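Local coordinates for ribose-5-phosphate isomerase RpiB (Thermotoga maritima, PDB 1O1X), which probably catalyses the interconversion of ribose 5-phosphate and ribulose 5-phosphate, at residues 19-25 against 46-52; 29-34 against 128-133; 90-94 against 149-155. All coordinates share one frame; numbering follows the deposited sequence.

Contact 1: 19-25 against 46-52; sequences SDHAAFE and TYSEESV
The imidazole of His21 lies against the bare backbone of Ser51: Ser51 CA sits over the ring face as a CH-pi contact, 3.6 Å from the centroid and only 9° off the normal. Two loops of the Rossmann-like alpha/beta fold meet here, the turn from strand 14-18 into helix 24-36 and the loop between strand 40-43 and helix 54-66. Asp20 and His21 are predicted to bind D-ribulose 5-phosphate, so 46-52 probably flanks the sugar site, and Arg148 of the second subunit also packs on His21 and Ser51. With CG between the backbone N and carbonyl carbon (chi1 57°), the imidazole of His21 reaches across to Val52, ND1 lying 3.1 Å from Val52 N. The loops are tied directly by a fairly straight bond, Thr46 N to Ser19 O (2.9 Å, 164°), the donor N itself belonging to the cis peptide that precedes Thr46. Thr46 CG2 packs against the turn, 3.6 Å from Asp20 C. Phe24 lays one ring face over the backbone of Ser48, meets Thr46 O at its edge and has Glu49 CG beside CD2. Water 1 donates to both Asp20 OD2 and Val52 O, bridging the loops. Within 46-52, Ser48 OG closes an ST turn, accepting from Glu50 N at 3.1 Å.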
loop_
_atom_site.group_PDB
_atom_site.type_symbol
_atom_site.label_atom_id
_atom_site.label_comp_id
_atom_site.label_asym_id
_atom_site.label_seq_id
_atom_site.Cartn_x
_atom_site.Cartn_y
_atom_site.Cartn_z
ATOM N N SER A 19 -5.739 9.892 -19.293
ATOM C CA SER A 19 -5.904 10.363 -17.924
ATOM C C SER A 19 -6.802 11.598 -17.852
ATOM O O SER A 19 -7.015 12.293 -18.848
ATOM C CB SER A 19 -4.555 10.715 -17.336
ATOM O OG SER A 19 -4.073 11.958 -17.816
ATOM N N ASP A 20 -7.271 11.903 -16.644
ATOM C CA ASP A 20 -7.818 13.223 -16.410
ATOM C C ASP A 20 -6.687 14.171 -16.032
ATOM O O ASP A 20 -5.500 13.827 -16.141
ATOM C CB ASP A 20 -8.988 13.165 -15.408
ATOM C CG ASP A 20 -8.560 12.880 -13.978
ATOM O OD1 ASP A 20 -7.341 12.601 -13.753
ATOM O OD2 ASP A 20 -9.405 12.968 -13.025
ATOM N N HIS A 21 -7.029 15.397 -15.676
ATOM C CA HIS A 21 -6.048 16.393 -15.297
ATOM C C HIS A 21 -5.251 16.051 -14.028
ATOM O O HIS A 21 -4.090 16.445 -13.922
ATOM C CB HIS A 21 -6.747 17.748 -15.116
ATOM C CG HIS A 21 -7.862 17.720 -14.113
ATOM N ND1 HIS A 21 -9.021 16.989 -14.297
ATOM C CD2 HIS A 21 -7.979 18.312 -12.899
ATOM C CE1 HIS A 21 -9.794 17.122 -13.235
ATOM N NE2 HIS A 21 -9.197 17.942 -12.385
ATOM N N ALA A 22 -5.894 15.409 -13.052
ATOM C CA ALA A 22 -5.247 15.065 -11.772
ATOM C C ALA A 22 -4.072 14.061 -11.956
ATOM O O ALA A 22 -3.097 14.122 -11.223
ATOM C CB ALA A 22 -6.230 14.470 -10.814
ATOM N N ALA A 23 -4.161 13.186 -12.941
ATOM C CA ALA A 23 -3.108 12.214 -13.165
ATOM C C ALA A 23 -2.322 12.502 -14.440
ATOM O O ALA A 23 -1.589 11.633 -14.877
ATOM C CB ALA A 23 -3.679 10.807 -13.213
ATOM N N PHE A 24 -2.437 13.724 -14.982
ATOM C CA PHE A 24 -1.728 14.104 -16.199
ATOM C C PHE A 24 -0.215 13.903 -16.070
ATOM O O PHE A 24 0.439 13.428 -16.985
ATOM C CB PHE A 24 -2.012 15.587 -16.581
ATOM C CG PHE A 24 -1.220 16.087 -17.790
ATOM C CD1 PHE A 24 -1.549 15.682 -19.073
ATOM C CD2 PHE A 24 -0.157 16.946 -17.637
ATOM C CE1 PHE A 24 -0.812 16.116 -20.164
ATOM C CE2 PHE A 24 0.560 17.378 -18.727
ATOM C CZ PHE A 24 0.234 16.951 -19.986
ATOM N N GLU A 25 0.361 14.314 -14.954
ATOM C CA GLU A 25 1.806 14.242 -14.792
ATOM C C GLU A 25 2.315 12.822 -14.840
ATOM O O GLU A 25 3.285 12.523 -15.552
ATOM C CB GLU A 25 2.215 14.906 -13.497
ATOM C CG GLU A 25 3.713 14.965 -13.250
ATOM C CD GLU A 25 4.007 15.437 -11.819
ATOM O OE1 GLU A 25 3.626 16.572 -11.489
ATOM O OE2 GLU A 25 4.536 14.619 -11.014
ATOM N N THR A 46 -6.029 13.428 -21.301
ATOM C CA THR A 46 -6.021 14.842 -21.627
ATOM C C THR A 46 -4.602 15.394 -21.870
ATOM O O THR A 46 -3.600 14.712 -21.595
ATOM C CB THR A 46 -6.803 15.605 -20.540
ATOM O OG1 THR A 46 -6.979 16.950 -20.959
ATOM C CG2 THR A 46 -6.043 15.674 -19.209
ATOM N N TYR A 47 -4.521 16.611 -22.421
ATOM C CA TYR A 47 -3.256 17.142 -22.929
ATOM C C TYR A 47 -2.759 18.348 -22.112
ATOM O O TYR A 47 -1.770 18.985 -22.470
ATOM C CB TYR A 47 -3.390 17.485 -24.420
ATOM C CG TYR A 47 -3.810 16.277 -25.240
ATOM C CD1 TYR A 47 -2.957 15.184 -25.406
ATOM C CD2 TYR A 47 -5.057 16.204 -25.841
ATOM C CE1 TYR A 47 -3.348 14.063 -26.183
ATOM C CE2 TYR A 47 -5.416 15.111 -26.626
ATOM C CZ TYR A 47 -4.568 14.041 -26.771
ATOM O OH TYR A 47 -4.965 12.941 -27.516
ATOM N N SER A 48 -3.450 18.627 -21.019
ATOM C CA SER A 48 -3.055 19.621 -20.029
ATOM C C SER A 48 -3.617 19.299 -18.633
ATOM O O SER A 48 -4.329 18.314 -18.424
ATOM C CB SER A 48 -3.595 20.990 -20.432
ATOM O OG SER A 48 -4.996 21.035 -20.200
ATOM N N GLU A 49 -3.333 20.189 -17.692
ATOM C CA GLU A 49 -3.886 20.110 -16.360
ATOM C C GLU A 49 -5.212 20.893 -16.161
ATOM O O GLU A 49 -5.734 20.920 -15.037
ATOM C CB GLU A 49 -2.822 20.521 -15.339
ATOM C CG GLU A 49 -1.721 19.464 -15.271
ATOM C CD GLU A 49 -0.731 19.697 -14.153
ATOM O OE1 GLU A 49 -0.475 20.879 -13.810
ATOM O OE2 GLU A 49 -0.194 18.688 -13.642
ATOM N N GLU A 50 -5.787 21.433 -17.236
ATOM C CA GLU A 50 -7.111 22.040 -17.137
ATOM C C GLU A 50 -8.125 20.947 -16.785
ATOM O O GLU A 50 -8.038 19.800 -17.253
ATOM C CB GLU A 50 -7.526 22.750 -18.439
ATOM C CG GLU A 50 -9.009 23.132 -18.501
ATOM C CD GLU A 50 -9.367 24.078 -19.641
ATOM O OE1 GLU A 50 -8.503 24.884 -20.057
ATOM O OE2 GLU A 50 -10.534 24.033 -20.109
ATOM N N SER A 51 -9.086 21.310 -15.952
ATOM C CA SER A 51 -10.017 20.351 -15.386
ATOM C C SER A 51 -10.856 19.648 -16.456
ATOM O O SER A 51 -11.422 20.293 -17.303
ATOM C CB SER A 51 -10.912 21.065 -14.361
ATOM O OG SER A 51 -11.889 20.153 -13.901
ATOM N N VAL A 52 -10.900 18.312 -16.428
ATOM C CA VAL A 52 -11.745 17.513 -17.326
ATOM C C VAL A 52 -12.404 16.391 -16.516
ATOM O O VAL A 52 -12.113 16.210 -15.316
ATOM C CB VAL A 52 -10.951 16.896 -18.536
ATOM C CG1 VAL A 52 -10.347 17.999 -19.437
ATOM C CG2 VAL A 52 -9.869 15.914 -18.045
HETATM O O HOH W 1 -11.946 14.014 -13.753
HETATM O O HOH W 2 -1.145 16.135 -13.104
#

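Contact 2: 29-34 against 128-133; sequences KVKNYL and AFWIVD
Where 29-34 of helix 24-36 meets 128-133 of helix 125-137, the local axes cross at -53°, 10.6 Å apart at closest approach, with Val30 and Phe129 nearest in the backbone. This is helix-helix packing on one face of the parallel sheet of a Rossmann-like alpha/beta fold, for Leu34 also touches strand 40-43 and Val132 strand 115-117. An offset stack dominates: the rings of Tyr33 and Phe129 are almost exactly parallel (1°), centroids 4.2 Å apart. Each ring also takes the other residue's CB over its face, Phe129 CB lying 3.8 Å from the Tyr33 centroid. A chi1 of 175°, which sets CG anti to the backbone N, carries the Tyr33 ring across to the second helix and brings its hydroxyl to Asp133. Nearer the sheet, Val30 CG1 meets Val132 CG2, and Leu34 CD2 packs on Val132 CG1 at 3.8 Å. Replacing Tyr33 with a leucine would probably leave the face of Phe129 without its stacking partner and Asp133 without the hydroxyl that binds its carboxylate. That hydroxyl, which also has a weak bond with Lys37 NZ, donates to the syn lone pair of Asp133 OD2 over 2.7 Å.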
loop_
_atom_site.group_PDB
_atom_site.type_symbol
_atom_site.label_atom_id
_atom_site.label_comp_id
_atom_site.label_asym_id
_atom_site.label_seq_id
_atom_site.Cartn_x
_atom_site.Cartn_y
_atom_site.Cartn_z
ATOM N N LYS A 29 4.686 10.725 -17.699
ATOM C CA LYS A 29 5.860 9.947 -17.338
ATOM C C LYS A 29 5.753 8.493 -17.800
ATOM O O LYS A 29 6.692 7.947 -18.325
ATOM C CB LYS A 29 6.085 10.029 -15.837
ATOM C CG LYS A 29 6.538 11.418 -15.405
ATOM C CD LYS A 29 6.643 11.523 -13.917
ATOM C CE LYS A 29 7.332 12.837 -13.534
ATOM N NZ LYS A 29 7.117 13.111 -12.082
ATOM N N VAL A 30 4.595 7.900 -17.655
ATOM C CA VAL A 30 4.354 6.524 -18.089
ATOM C C VAL A 30 4.431 6.405 -19.608
ATOM O O VAL A 30 5.047 5.492 -20.158
ATOM C CB VAL A 30 3.024 5.991 -17.541
ATOM C CG1 VAL A 30 2.638 4.701 -18.213
ATOM C CG2 VAL A 30 3.140 5.768 -16.007
ATOM N N LYS A 31 3.806 7.340 -20.297
ATOM C CA LYS A 31 3.909 7.416 -21.747
ATOM C C LYS A 31 5.341 7.495 -22.213
ATOM O O LYS A 31 5.740 6.719 -23.064
ATOM C CB LYS A 31 3.149 8.597 -22.275
ATOM C CG LYS A 31 3.294 8.785 -23.772
ATOM C CD LYS A 31 2.393 9.864 -24.274
ATOM C CE LYS A 31 2.896 11.221 -23.969
ATOM N NZ LYS A 31 2.086 12.092 -24.856
ATOM N N ASN A 32 6.116 8.404 -21.635
ATOM C CA ASN A 32 7.510 8.570 -22.032
ATOM C C ASN A 32 8.372 7.368 -21.701
ATOM O O ASN A 32 9.274 7.038 -22.426
ATOM C CB ASN A 32 8.059 9.826 -21.411
ATOM C CG ASN A 32 7.422 11.083 -21.986
ATOM O OD1 ASN A 32 6.845 11.061 -23.072
ATOM N ND2 ASN A 32 7.494 12.181 -21.233
ATOM N N TYR A 33 8.063 6.693 -20.619
ATOM C CA TYR A 33 8.742 5.460 -20.240
ATOM C C TYR A 33 8.529 4.397 -21.303
ATOM O O TYR A 33 9.491 3.766 -21.771
ATOM C CB TYR A 33 8.268 4.983 -18.866
ATOM C CG TYR A 33 8.824 3.642 -18.427
ATOM C CD1 TYR A 33 10.156 3.514 -18.061
ATOM C CD2 TYR A 33 8.008 2.507 -18.364
ATOM C CE1 TYR A 33 10.675 2.292 -17.646
ATOM C CE2 TYR A 33 8.520 1.264 -17.954
ATOM C CZ TYR A 33 9.852 1.181 -17.594
ATOM O OH TYR A 33 10.402 0.009 -17.182
ATOM N N LEU A 34 7.282 4.243 -21.731
ATOM C CA LEU A 34 6.937 3.297 -22.776
ATOM C C LEU A 34 7.583 3.650 -24.102
ATOM O O LEU A 34 8.158 2.769 -24.777
ATOM C CB LEU A 34 5.406 3.186 -22.920
ATOM C CG LEU A 34 4.753 2.582 -21.678
ATOM C CD1 LEU A 34 3.257 2.747 -21.765
ATOM C CD2 LEU A 34 5.120 1.103 -21.503
ATOM N N ALA A 128 5.046 2.956 -10.458
ATOM C CA ALA A 128 4.157 2.848 -11.633
ATOM C C ALA A 128 4.842 2.101 -12.777
ATOM O O ALA A 128 4.240 1.275 -13.417
ATOM C CB ALA A 128 3.747 4.245 -12.114
ATOM N N PHE A 129 6.097 2.419 -13.052
ATOM C CA PHE A 129 6.850 1.742 -14.115
ATOM C C PHE A 129 6.984 0.226 -13.861
ATOM O O PHE A 129 6.819 -0.572 -14.798
ATOM C CB PHE A 129 8.266 2.342 -14.317
ATOM C CG PHE A 129 8.303 3.825 -14.682
ATOM C CD1 PHE A 129 7.183 4.519 -15.176
ATOM C CD2 PHE A 129 9.499 4.524 -14.524
ATOM C CE1 PHE A 129 7.266 5.869 -15.461
ATOM C CE2 PHE A 129 9.587 5.886 -14.831
ATOM C CZ PHE A 129 8.493 6.548 -15.291
ATOM N N TRP A 130 7.267 -0.169 -12.612
ATOM C CA TRP A 130 7.317 -1.572 -12.260
ATOM C C TRP A 130 5.970 -2.255 -12.438
ATOM O O TRP A 130 5.918 -3.421 -12.874
ATOM C CB TRP A 130 7.750 -1.832 -10.810
ATOM C CG TRP A 130 9.058 -1.260 -10.422
ATOM C CD1 TRP A 130 10.082 -0.886 -11.231
ATOM C CD2 TRP A 130 9.475 -0.977 -9.075
ATOM N NE1 TRP A 130 11.089 -0.335 -10.466
ATOM C CE2 TRP A 130 10.731 -0.370 -9.145
ATOM C CE3 TRP A 130 8.870 -1.118 -7.831
ATOM C CZ2 TRP A 130 11.420 0.067 -8.004
ATOM C CZ3 TRP A 130 9.553 -0.710 -6.695
ATOM C CH2 TRP A 130 10.808 -0.112 -6.793
ATOM N N ILE A 131 4.892 -1.557 -12.088
ATOM C CA ILE A 131 3.541 -2.104 -12.244
ATOM C C ILE A 131 3.244 -2.311 -13.726
ATOM O O ILE A 131 2.742 -3.380 -14.130
ATOM C CB ILE A 131 2.470 -1.203 -11.557
ATOM C CG1 ILE A 131 2.679 -1.170 -10.030
ATOM C CG2 ILE A 131 1.050 -1.653 -11.863
ATOM C CD1 ILE A 131 1.905 -0.060 -9.342
ATOM N N VAL A 132 3.579 -1.320 -14.533
ATOM C CA VAL A 132 3.387 -1.379 -15.988
ATOM C C VAL A 132 4.174 -2.545 -16.603
ATOM O O VAL A 132 3.625 -3.298 -17.401
ATOM C CB VAL A 132 3.776 -0.038 -16.662
ATOM C CG1 VAL A 132 3.892 -0.185 -18.189
ATOM C CG2 VAL A 132 2.788 1.063 -16.312
ATOM N N ASP A 133 5.450 -2.698 -16.229
ATOM C CA ASP A 133 6.304 -3.765 -16.750
ATOM C C ASP A 133 5.709 -5.144 -16.410
ATOM O O ASP A 133 5.683 -6.045 -17.249
ATOM C CB ASP A 133 7.690 -3.734 -16.126
ATOM C CG ASP A 133 8.576 -2.599 -16.637
ATOM O OD1 ASP A 133 8.246 -1.909 -17.617
ATOM O OD2 ASP A 133 9.661 -2.385 -16.057
#

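Contact 3: 90-94 against 149-155; sequences YRGIR and IRKIDEV
Asp153 faces the 90-94 loop with both its backbone carbonyl and its carboxylate. The carbonyl oxygen takes the shorter, straighter bond: Arg91 NE donates to Asp153 O over 2.8 Å at 162°, in the carbonyl plane and on a lone pair, with the oxygen at the edge of the guanidinium. Arg91 NH2 adds a weak bond to Asp153 O, and water 3 takes a proton from the same NH2 while giving one to that oxygen. The bend of the Arg91 chain at chi3 (69°) turns NE back toward this carbonyl, and its CD packs on Val155 CG2 at 3.9 Å.

The carboxylate receives Gly92 N in a weak, forked bond, 3.3 Å to Asp153 OD1 and 3.1 Å to Asp153 OD2. Gly92 belongs to a type II turn from Tyr90 to Ile93, closed by Ile93 N bonding to Tyr90 O; a CB at its backbone angles would collide with Arg91 O, which favours glycine. Each carboxylate oxygen has a further partner: OD1 forms a salt bridge with Arg89 of the second subunit, and OD2 accepts from water 4. That water also donates to Ile149 O over 2.7 Å and accepts from Arg94 NH1 at 3.0 Å, joining Arg94 to the last helical turn and to the Asp153 carboxylate. The rest of the Arg94 guanidinium is held by its own chain, NH2 by Asn112 O and NE, weakly, by Asn111 O. Arg94 CD meets Ile149 CG2 in one of the two conformers of Ile149.

Tyr90 OH binds the terminal carboxylate of Val155 of the second subunit. The contact joins the residues ending helix 145-152 to the loop before strand 95-97, at a subunit interface of the RpiB tetramer.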
loop_
_atom_site.group_PDB
_atom_site.type_symbol
_atom_site.label_atom_id
_atom_site.label_comp_id
_atom_site.label_asym_id
_atom_site.label_seq_id
_atom_site.Cartn_x
_atom_site.Cartn_y
_atom_site.Cartn_z
ATOM N N TYR A 90 -18.229 -1.558 -19.454
ATOM C CA TYR A 90 -18.283 -2.130 -20.796
ATOM C C TYR A 90 -17.965 -3.611 -20.804
ATOM O O TYR A 90 -16.900 -4.038 -20.324
ATOM C CB TYR A 90 -17.324 -1.369 -21.702
ATOM C CG TYR A 90 -17.737 0.070 -21.824
ATOM C CD1 TYR A 90 -18.694 0.452 -22.755
ATOM C CD2 TYR A 90 -17.203 1.035 -20.983
ATOM C CE1 TYR A 90 -19.114 1.750 -22.821
ATOM C CE2 TYR A 90 -17.597 2.333 -21.053
ATOM C CZ TYR A 90 -18.560 2.683 -21.963
ATOM O OH TYR A 90 -18.933 3.973 -22.071
ATOM N N ARG A 91 -18.864 -4.403 -21.366
ATOM C CA ARG A 91 -18.581 -5.821 -21.544
ATOM C C ARG A 91 -17.316 -6.006 -22.408
ATOM O O ARG A 91 -17.056 -5.265 -23.369
ATOM C CB ARG A 91 -19.799 -6.556 -22.146
ATOM C CG ARG A 91 -20.993 -6.703 -21.132
ATOM C CD ARG A 91 -22.266 -7.316 -21.755
ATOM N NE ARG A 91 -22.115 -8.731 -22.105
ATOM C CZ ARG A 91 -21.795 -9.194 -23.325
ATOM N NH1 ARG A 91 -21.576 -8.368 -24.352
ATOM N NH2 ARG A 91 -21.676 -10.498 -23.519
ATOM N N GLY A 92 -16.486 -6.947 -22.006
ATOM C CA GLY A 92 -15.222 -7.182 -22.664
ATOM C C GLY A 92 -14.059 -6.440 -22.068
ATOM O O GLY A 92 -12.931 -6.694 -22.471
ATOM N N ILE A 93 -14.316 -5.483 -21.173
ATOM C CA ILE A 93 -13.260 -4.710 -20.544
ATOM C C ILE A 93 -13.027 -5.226 -19.156
ATOM O O ILE A 93 -13.969 -5.419 -18.386
ATOM C CB ILE A 93 -13.636 -3.187 -20.488
ATOM C CG1 ILE A 93 -13.828 -2.635 -21.903
ATOM C CG2 ILE A 93 -12.609 -2.389 -19.646
ATOM C CD1 ILE A 93 -12.563 -2.646 -22.803
ATOM N N ARG A 94 -11.762 -5.479 -18.832
ATOM C CA ARG A 94 -11.363 -5.886 -17.481
ATOM C C ARG A 94 -10.244 -4.931 -17.052
ATOM O O ARG A 94 -9.081 -5.108 -17.371
ATOM C CB ARG A 94 -10.978 -7.353 -17.493
ATOM C CG ARG A 94 -12.171 -8.296 -17.758
ATOM C CD ARG A 94 -11.820 -9.783 -17.799
ATOM N NE ARG A 94 -10.861 -10.000 -18.856
ATOM C CZ ARG A 94 -11.135 -10.081 -20.151
ATOM N NH1 ARG A 94 -12.366 -10.057 -20.602
ATOM N NH2 ARG A 94 -10.131 -10.150 -21.008
ATOM N N ILE A 149 -14.132 -15.020 -15.727
ATOM C CA ILE A 149 -14.078 -13.879 -16.636
ATOM C C ILE A 149 -15.262 -13.836 -17.611
ATOM O O ILE A 149 -15.798 -12.737 -17.939
ATOM C CB ILE A 149 -12.687 -13.596 -17.266
ATOM C CG1 ILE A 149 -12.250 -14.617 -18.267
ATOM C CG2 ILE A 149 -11.603 -13.366 -16.182
ATOM C CD1 ILE A 149 -11.005 -14.153 -18.972
ATOM N N ARG A 150 -15.687 -15.001 -18.082
ATOM C CA ARG A 150 -16.912 -15.081 -18.895
ATOM C C ARG A 150 -18.186 -14.684 -18.110
ATOM O O ARG A 150 -19.035 -13.917 -18.606
ATOM C CB ARG A 150 -17.059 -16.498 -19.450
ATOM C CG ARG A 150 -15.996 -16.849 -20.465
ATOM C CD ARG A 150 -16.261 -18.216 -21.023
ATOM N NE ARG A 150 -15.225 -18.668 -21.937
ATOM C CZ ARG A 150 -15.385 -19.632 -22.833
ATOM N NH1 ARG A 150 -16.538 -20.274 -22.963
ATOM N NH2 ARG A 150 -14.372 -19.932 -23.617
ATOM N N LYS A 151 -18.274 -15.142 -16.861
ATOM C CA LYS A 151 -19.387 -14.787 -15.973
ATOM C C LYS A 151 -19.500 -13.270 -15.732
ATOM O O LYS A 151 -20.615 -12.754 -15.583
ATOM C CB LYS A 151 -19.316 -15.554 -14.641
ATOM C CG LYS A 151 -19.808 -16.980 -14.712
ATOM C CD LYS A 151 -19.782 -17.685 -13.353
ATOM C CE LYS A 151 -20.414 -19.049 -13.404
ATOM N NZ LYS A 151 -20.420 -19.678 -12.050
ATOM N N ILE A 152 -18.381 -12.560 -15.726
ATOM C CA ILE A 152 -18.425 -11.086 -15.566
ATOM C C ILE A 152 -19.353 -10.469 -16.636
ATOM O O ILE A 152 -20.102 -9.524 -16.366
ATOM C CB ILE A 152 -17.013 -10.479 -15.690
ATOM C CG1 ILE A 152 -16.155 -10.883 -14.493
ATOM C CG2 ILE A 152 -17.081 -8.963 -15.822
ATOM C CD1 ILE A 152 -14.721 -10.575 -14.692
ATOM N N ASP A 153 -19.289 -11.026 -17.851
ATOM C CA ASP A 153 -20.002 -10.492 -19.014
ATOM C C ASP A 153 -21.343 -11.119 -19.247
ATOM O O ASP A 153 -22.006 -10.777 -20.236
ATOM C CB ASP A 153 -19.140 -10.617 -20.278
ATOM C CG ASP A 153 -17.996 -9.624 -20.286
ATOM O OD1 ASP A 153 -18.197 -8.547 -19.725
ATOM O OD2 ASP A 153 -16.906 -9.816 -20.855
ATOM N N GLU A 154 -21.739 -12.051 -18.377
ATOM C CA GLU A 154 -23.106 -12.579 -18.357
ATOM C C GLU A 154 -23.908 -11.681 -17.414
ATOM O O GLU A 154 -24.127 -12.010 -16.281
ATOM C CB GLU A 154 -23.102 -14.041 -17.896
ATOM C CG GLU A 154 -22.341 -14.944 -18.855
ATOM C CD GLU A 154 -22.221 -16.400 -18.384
ATOM O OE1 GLU A 154 -22.777 -16.767 -17.298
ATOM O OE2 GLU A 154 -21.534 -17.176 -19.107
ATOM N N VAL A 155 -24.276 -10.488 -17.869
ATOM C CA VAL A 155 -24.745 -9.425 -16.937
ATOM C C VAL A 155 -26.286 -9.557 -16.640
ATOM O O VAL A 155 -27.016 -9.906 -17.616
ATOM C CB VAL A 155 -24.289 -7.986 -17.420
ATOM C CG1 VAL A 155 -22.784 -7.872 -17.400
ATOM C CG2 VAL A 155 -24.791 -7.682 -18.821
ATOM O OXT VAL A 155 -26.775 -9.378 -15.452
HETATM O O HOH W 3 -21.738 -13.080 -22.294
HETATM O O HOH W 4 -14.936 -10.560 -19.212
#

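Contacts 1 and 2 share helix 24-36: its N-terminal approach lies in contact 1, its middle in contact 2, and their centres are about 17 Å apart. Contact 3 is on the opposite side of the chain's centre from both, its centre about 29 Å from that of contact 1 and 27 Å from that of contact 2. Helices 125-137 and 145-152, consecutive in the chain, carry segments of contacts 2 and 3. Contact 1 holds the predicted sugar-binding Asp20 and His21; in contact 3, the Ile149 side chain lies about 5 Å from those of Asn111 and Arg148, also predicted to bind the sugar. Contacts 1 and 3 touch the second subunit, whose Arg148 probably completes the site of contact 1.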